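Local coordinates for transcriptional regulator, LacI family (Lactobacillus brevis, PDB 3JY6), which probably acts as a DNA-binding transcription regulator of the LacI family, here represented by its periplasmic-binding-protein-like domain without the DNA-binding headpiece, at residues A[7-12]-A[37-42]; A[27-32]-A[242-247]; A[85-90]-A[248-253]. One frame throughout, in Å; residues are numbered along the deposited sequence.

Contact 1 (A[7-12]-A[37-42]); sequences SKLIAV and GYIGVL
Lys8 lies over one face of the Tyr38 ring, the two side chains crossing at about a right angle. Its CE stands 4.1 Å from the ring centroid of Tyr38, displaced toward the rim in a CH-pi contact, and the ammonium NZ, 4.9 Å from the same centroid, adds a cation-pi interaction. Lysine suits this partly exposed position before the strand because its methylenes can pack on an aromatic face while the charge stays near the surface. Tyrosine offers that flat face while also packing on Leu248 and Leu251. The bend at chi3 (67°) turns CE toward the ring. Ile10 meets Tyr38 obliquely, its CG1 4.1 Å from ring atom CD1 of Tyr38.

Strands 9-12 and 39-42 run parallel, the first and last strands of the beta-alpha-beta unit completed by helix 20-34 in this Rossmann-like domain. Four backbone bonds, from Ile39 N to Lys8 O through Val12 N to Val41 O, join them. Leu9 and Ile39 lie side by side on the sheet face that also carries Val41; Leu9 CD2 is 3.9 Å from Ile39 CB and equally far from Val41 CG2. These apolar residues meet the second subunit, whose own Val41 packs on Val41. On the other face, Ile10 packs on Met247 of helix 236-251 and Val12 on Ile29 of helix 20-34; Gly40, paired with Ile10, adds no side chain there, whereas Leu42 pairs with Val12.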
# COMPACT_ATOMS: atom_id res chain seq x y z
N SER A 7 -6.31 22.77 -16.76
CA SER A 7 -6.59 21.98 -15.55
C SER A 7 -5.34 21.75 -14.70
O SER A 7 -5.42 21.80 -13.47
CB SER A 7 -7.21 20.62 -15.91
OG SER A 7 -6.24 19.69 -16.38
N LYS A 8 -4.21 21.51 -15.35
CA LYS A 8 -2.92 21.26 -14.68
C LYS A 8 -2.97 19.97 -13.87
O LYS A 8 -2.19 19.77 -12.93
CB LYS A 8 -2.53 22.45 -13.79
CG LYS A 8 -2.75 23.81 -14.44
CD LYS A 8 -1.88 24.90 -13.83
CE LYS A 8 -0.41 24.66 -14.13
NZ LYS A 8 0.49 25.71 -13.56
N LEU A 9 -3.89 19.09 -14.25
CA LEU A 9 -4.05 17.79 -13.61
C LEU A 9 -3.40 16.74 -14.50
O LEU A 9 -3.67 16.68 -15.70
CB LEU A 9 -5.53 17.43 -13.46
CG LEU A 9 -6.39 18.18 -12.46
CD1 LEU A 9 -7.75 17.50 -12.37
CD2 LEU A 9 -5.69 18.19 -11.12
N ILE A 10 -2.54 15.93 -13.90
CA ILE A 10 -1.87 14.85 -14.61
C ILE A 10 -2.43 13.54 -14.09
O ILE A 10 -2.41 13.27 -12.89
CB ILE A 10 -0.34 14.88 -14.36
CG1 ILE A 10 0.23 16.22 -14.83
CG2 ILE A 10 0.34 13.72 -15.10
CD1 ILE A 10 -0.04 16.52 -16.31
N ALA A 11 -2.95 12.72 -15.00
CA ALA A 11 -3.51 11.44 -14.60
C ALA A 11 -2.41 10.40 -14.47
O ALA A 11 -1.53 10.29 -15.31
CB ALA A 11 -4.55 10.95 -15.63
N VAL A 12 -2.47 9.62 -13.39
CA VAL A 12 -1.49 8.57 -13.19
C VAL A 12 -2.28 7.28 -13.04
O VAL A 12 -3.06 7.14 -12.10
CB VAL A 12 -0.64 8.84 -11.94
CG1 VAL A 12 0.46 7.80 -11.84
CG2 VAL A 12 -0.05 10.27 -12.00
N GLY A 37 3.25 23.53 -10.09
CA GLY A 37 1.82 23.77 -10.04
C GLY A 37 0.93 22.67 -10.58
O GLY A 37 -0.29 22.81 -10.63
N TYR A 38 1.54 21.57 -11.00
CA TYR A 38 0.77 20.46 -11.52
C TYR A 38 0.37 19.53 -10.37
O TYR A 38 1.05 19.46 -9.34
CB TYR A 38 1.59 19.73 -12.59
CG TYR A 38 1.61 20.47 -13.92
CD1 TYR A 38 0.55 20.33 -14.83
CD2 TYR A 38 2.64 21.34 -14.24
CE1 TYR A 38 0.52 21.05 -16.03
CE2 TYR A 38 2.62 22.07 -15.45
CZ TYR A 38 1.55 21.92 -16.33
OH TYR A 38 1.50 22.66 -17.50
N ILE A 39 -0.74 18.84 -10.55
CA ILE A 39 -1.22 17.95 -9.51
C ILE A 39 -1.46 16.54 -10.01
O ILE A 39 -2.24 16.33 -10.93
CB ILE A 39 -2.53 18.49 -8.92
CG1 ILE A 39 -2.27 19.88 -8.35
CG2 ILE A 39 -3.04 17.56 -7.83
CD1 ILE A 39 -3.50 20.56 -7.87
N GLY A 40 -0.76 15.58 -9.41
CA GLY A 40 -0.93 14.20 -9.79
C GLY A 40 -2.26 13.70 -9.27
O GLY A 40 -2.69 14.04 -8.17
N VAL A 41 -2.94 12.90 -10.09
CA VAL A 41 -4.22 12.32 -9.74
C VAL A 41 -4.04 10.82 -9.93
O VAL A 41 -3.64 10.38 -11.01
CB VAL A 41 -5.31 12.83 -10.69
CG1 VAL A 41 -6.61 12.12 -10.40
CG2 VAL A 41 -5.48 14.36 -10.55
N LEU A 42 -4.37 10.03 -8.91
CA LEU A 42 -4.20 8.59 -8.99
C LEU A 42 -5.43 7.79 -9.39
O LEU A 42 -6.52 7.95 -8.83
CB LEU A 42 -3.64 8.06 -7.66
CG LEU A 42 -3.20 6.58 -7.56
CD1 LEU A 42 -2.19 6.23 -8.65
CD2 LEU A 42 -2.54 6.37 -6.19

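Contact 2 (A[27-32]-A[242-247]); sequences KGISSI and SSAEIM
Ile32 packs its branch point on the Ala244 methyl, Ile32 CB lying 3.6 Å from Ala244 CB. Its CG2, anti to the backbone N, touches the same methyl and also reaches the carboxylate carbon of Glu245, 3.7 Å from Glu245 CD. Ile32 and Glu245 cross at about a right angle; the bend of Glu245 at chi2 (-76°) brings its CD beside Ile32 CG2, and the carboxylate oxygen touches as well, Glu245 OE2 lying 3.6 Å from Ile32 CD1. Glu245 is exposed, a place that suits a charged residue.

Ala244 suits the closest approach because a lone methyl allows the backbones to come near: its CB lies 3.6 Å from Ile29 O, and the CA atoms of Ile29 and Ala244 are 5.0 Å apart. Beyond it, Ile29 CG1 packs 3.7 Å from Ser243 OG. That small hydroxyl is buried against the isoleucine, yet its polar need is met within its own helix by the backbone O of Gly240.

With Ser243 and Ala244 small on the helix 236-251 side, the short helical segments approach to 8.0 Å and cross at -41°. Such close packing of neighbouring helices against one face of a parallel sheet is characteristic of the alpha/beta, Rossmann-like domains of periplasmic-binding-protein folds.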
# COMPACT_ATOMS: atom_id res chain seq x y z
N LYS A 27 3.86 8.88 -5.22
CA LYS A 27 4.46 9.87 -4.34
C LYS A 27 5.61 10.57 -5.06
O LYS A 27 5.80 11.77 -4.90
CB LYS A 27 4.99 9.20 -3.07
CG LYS A 27 3.93 8.94 -2.02
CD LYS A 27 4.56 8.33 -0.77
CE LYS A 27 3.52 7.92 0.23
NZ LYS A 27 2.77 9.09 0.74
N GLY A 28 6.37 9.82 -5.85
CA GLY A 28 7.47 10.39 -6.59
C GLY A 28 6.97 11.40 -7.62
O GLY A 28 7.51 12.50 -7.76
N ILE A 29 5.92 11.02 -8.33
CA ILE A 29 5.31 11.86 -9.35
C ILE A 29 4.76 13.16 -8.77
O ILE A 29 4.92 14.22 -9.36
CB ILE A 29 4.14 11.10 -10.05
CG1 ILE A 29 4.71 10.00 -10.95
CG2 ILE A 29 3.27 12.07 -10.86
CD1 ILE A 29 3.67 9.03 -11.40
N SER A 30 4.13 13.06 -7.60
CA SER A 30 3.54 14.21 -6.94
C SER A 30 4.54 15.22 -6.43
O SER A 30 4.28 16.42 -6.51
CB SER A 30 2.63 13.75 -5.79
OG SER A 30 1.49 13.09 -6.30
N SER A 31 5.68 14.77 -5.91
CA SER A 31 6.68 15.72 -5.41
C SER A 31 7.34 16.51 -6.55
O SER A 31 7.73 17.67 -6.35
CB SER A 31 7.76 15.01 -4.60
OG SER A 31 8.68 14.34 -5.45
N ILE A 32 7.50 15.90 -7.72
CA ILE A 32 8.10 16.63 -8.84
C ILE A 32 7.07 17.55 -9.50
O ILE A 32 7.36 18.72 -9.75
CB ILE A 32 8.67 15.66 -9.92
CG1 ILE A 32 9.86 14.89 -9.34
CG2 ILE A 32 9.14 16.44 -11.16
CD1 ILE A 32 11.00 15.78 -8.84
N SER A 242 11.22 10.52 -11.84
CA SER A 242 11.88 10.65 -13.13
C SER A 242 10.84 10.73 -14.23
O SER A 242 11.00 11.48 -15.20
CB SER A 242 12.80 9.45 -13.37
OG SER A 242 13.74 9.35 -12.32
N SER A 243 9.76 9.96 -14.08
CA SER A 243 8.71 9.99 -15.09
C SER A 243 7.99 11.32 -15.05
O SER A 243 7.48 11.78 -16.09
CB SER A 243 7.72 8.83 -14.90
OG SER A 243 6.84 9.05 -13.82
N ALA A 244 7.94 11.94 -13.87
CA ALA A 244 7.30 13.25 -13.73
C ALA A 244 8.20 14.33 -14.34
O ALA A 244 7.72 15.33 -14.88
CB ALA A 244 7.02 13.57 -12.27
N GLU A 245 9.52 14.15 -14.25
CA GLU A 245 10.45 15.11 -14.83
C GLU A 245 10.30 15.11 -16.35
O GLU A 245 10.34 16.16 -17.00
CB GLU A 245 11.90 14.75 -14.45
CG GLU A 245 12.27 15.05 -13.00
CD GLU A 245 12.49 16.53 -12.73
OE1 GLU A 245 12.24 17.34 -13.64
OE2 GLU A 245 12.93 16.88 -11.61
N ILE A 246 10.10 13.93 -16.92
CA ILE A 246 9.93 13.82 -18.36
C ILE A 246 8.60 14.49 -18.76
O ILE A 246 8.54 15.23 -19.74
CB ILE A 246 9.91 12.32 -18.78
CG1 ILE A 246 11.30 11.69 -18.54
CG2 ILE A 246 9.53 12.19 -20.24
CD1 ILE A 246 11.36 10.20 -18.82
N MET A 247 7.55 14.23 -17.98
CA MET A 247 6.25 14.82 -18.27
C MET A 247 6.33 16.34 -18.30
O MET A 247 5.82 16.98 -19.22
CB MET A 247 5.22 14.36 -17.22
CG MET A 247 3.81 15.00 -17.31
SD MET A 247 2.98 14.70 -18.88
CE MET A 247 1.84 15.72 -18.91

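Contact 3 (A[85-90]-A[248-253]); sequences QMPVVS and LRQLAG
Gln250 reaches across to the strand with its amide and donates NE2 to the backbone O of Val88, 3.1 Å away. The bond is nearly straight at the hydrogen (170°), and the acceptor lies almost in the plane of the glutamine amide. Seen from the carbonyl, however, the donor stands well above the peptide plane, 48° out of it. The other end of the amide is pressed among carbons: Gln250 OE1 lies 3.1 Å from Val89 CG2 and 3.5 Å from Pro87 CB, and it is buried by the contact without a polar partner in the model. Glutamine suits this place because its CB packs on proline while the longer chain lets the amide reach a main-chain oxygen. The side chain is extended beyond CG, with CD anti to CA (chi2 171°), which carries the amide out to the strand.

Pro87 carries the apolar part of the contact. Its CG meets Leu251 CD2 at 4.2 Å, the two side chains crossing at about a right angle. The pairing joins strand 88-91 of the six-stranded parallel sheet to the C-terminal end of helix 236-251, which covers one sheet face in this periplasmic-binding-protein-like domain.

Further out, backbone bonds of Pro87 and Val89 with Leu67, and of Val89 with Leu69, hold the strand against its neighbour 66-70. Val89 also packs on Ser243 and Ile246, one to two turns before Gln250. The helix ends in a Schellman motif, Glu254 N bonding to Arg249 O and Gly253 N to Gln250 O; Gly253, the C-prime residue, has a backbone conformation that glycine adopts most easily.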
# COMPACT_ATOMS: atom_id res chain seq x y z
N GLN A 85 -4.17 13.51 -27.49
CA GLN A 85 -4.58 14.83 -27.07
C GLN A 85 -3.61 15.30 -25.97
O GLN A 85 -3.37 16.49 -25.81
CB GLN A 85 -6.02 14.80 -26.52
CG GLN A 85 -6.17 14.07 -25.21
CD GLN A 85 -7.60 14.06 -24.71
OE1 GLN A 85 -8.42 13.23 -25.14
NE2 GLN A 85 -7.92 14.98 -23.81
N MET A 86 -3.04 14.35 -25.23
CA MET A 86 -2.13 14.71 -24.16
C MET A 86 -0.84 13.90 -24.17
O MET A 86 -0.83 12.75 -24.60
CB MET A 86 -2.82 14.54 -22.79
CG MET A 86 -3.08 13.08 -22.37
SD MET A 86 -4.09 12.88 -20.86
CE MET A 86 -5.75 13.26 -21.52
N PRO A 87 0.26 14.49 -23.70
CA PRO A 87 1.53 13.78 -23.66
C PRO A 87 1.42 12.55 -22.75
O PRO A 87 0.63 12.54 -21.80
CB PRO A 87 2.52 14.82 -23.13
CG PRO A 87 1.63 15.77 -22.32
CD PRO A 87 0.40 15.87 -23.19
N VAL A 88 2.20 11.52 -23.06
CA VAL A 88 2.18 10.28 -22.30
C VAL A 88 3.58 9.82 -21.95
O VAL A 88 4.52 10.00 -22.73
CB VAL A 88 1.51 9.14 -23.11
CG1 VAL A 88 1.44 7.86 -22.29
CG2 VAL A 88 0.10 9.56 -23.58
N VAL A 89 3.73 9.23 -20.76
CA VAL A 89 5.00 8.66 -20.33
C VAL A 89 4.62 7.33 -19.69
O VAL A 89 3.69 7.27 -18.90
CB VAL A 89 5.75 9.52 -19.28
CG1 VAL A 89 7.02 8.80 -18.84
CG2 VAL A 89 6.14 10.85 -19.86
N SER A 90 5.34 6.27 -20.04
CA SER A 90 5.06 4.95 -19.48
C SER A 90 6.14 4.59 -18.45
O SER A 90 7.29 5.03 -18.54
CB SER A 90 5.01 3.90 -20.59
OG SER A 90 4.22 2.79 -20.20
N LEU A 248 6.97 16.93 -17.30
CA LEU A 248 7.10 18.37 -17.25
C LEU A 248 7.84 18.89 -18.49
O LEU A 248 7.59 20.01 -18.93
CB LEU A 248 7.84 18.80 -15.99
CG LEU A 248 7.10 18.51 -14.68
CD1 LEU A 248 7.94 19.01 -13.51
CD2 LEU A 248 5.75 19.22 -14.68
N ARG A 249 8.74 18.08 -19.04
CA ARG A 249 9.48 18.48 -20.23
C ARG A 249 8.54 18.48 -21.42
O ARG A 249 8.64 19.33 -22.31
CB ARG A 249 10.67 17.54 -20.47
CG ARG A 249 11.87 17.83 -19.59
CD ARG A 249 12.91 16.73 -19.71
NE ARG A 249 13.39 16.55 -21.08
CZ ARG A 249 14.03 15.45 -21.50
NH1 ARG A 249 14.24 14.46 -20.64
NH2 ARG A 249 14.44 15.34 -22.75
N GLN A 250 7.61 17.52 -21.46
CA GLN A 250 6.66 17.45 -22.56
C GLN A 250 5.65 18.61 -22.42
O GLN A 250 5.28 19.23 -23.42
CB GLN A 250 5.90 16.12 -22.56
CG GLN A 250 6.77 14.85 -22.69
CD GLN A 250 5.96 13.55 -22.46
OE1 GLN A 250 5.30 13.41 -21.44
NE2 GLN A 250 6.02 12.63 -23.41
N LEU A 251 5.25 18.90 -21.18
CA LEU A 251 4.29 19.98 -20.90
C LEU A 251 4.87 21.35 -21.22
O LEU A 251 4.14 22.31 -21.49
CB LEU A 251 3.88 19.96 -19.42
CG LEU A 251 2.96 18.81 -19.00
CD1 LEU A 251 2.85 18.76 -17.48
CD2 LEU A 251 1.59 18.98 -19.64
N ALA A 252 6.20 21.43 -21.16
CA ALA A 252 6.92 22.65 -21.44
C ALA A 252 7.15 22.77 -22.96
O ALA A 252 7.86 23.67 -23.40
CB ALA A 252 8.24 22.64 -20.71
N GLY A 253 6.56 21.85 -23.72
CA GLY A 253 6.68 21.87 -25.17
C GLY A 253 7.93 21.28 -25.79
O GLY A 253 8.25 21.61 -26.93

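Overall arrangement
All three contacts belong to one alpha/beta domain, their centres 10 to 12 Å apart. Contact 1 pairs two strands of the six-stranded parallel sheet, contact 3 ties another strand of that sheet to helix 236-251, and contact 2 packs this helix on helix 20-34, the connection between the strands of contact 1. Along the chain, contact 1 closes before contact 3 opens, whereas contact 2 crosses both, so residues late in the sequence complete the layer begun near its start. Packing of Ile10 with Met247, Met247 with Pro87 and Tyr38 with Leu251 links the three. Contacts 1 and 2 also touch the second subunit, placing this packing beside the dimer interface.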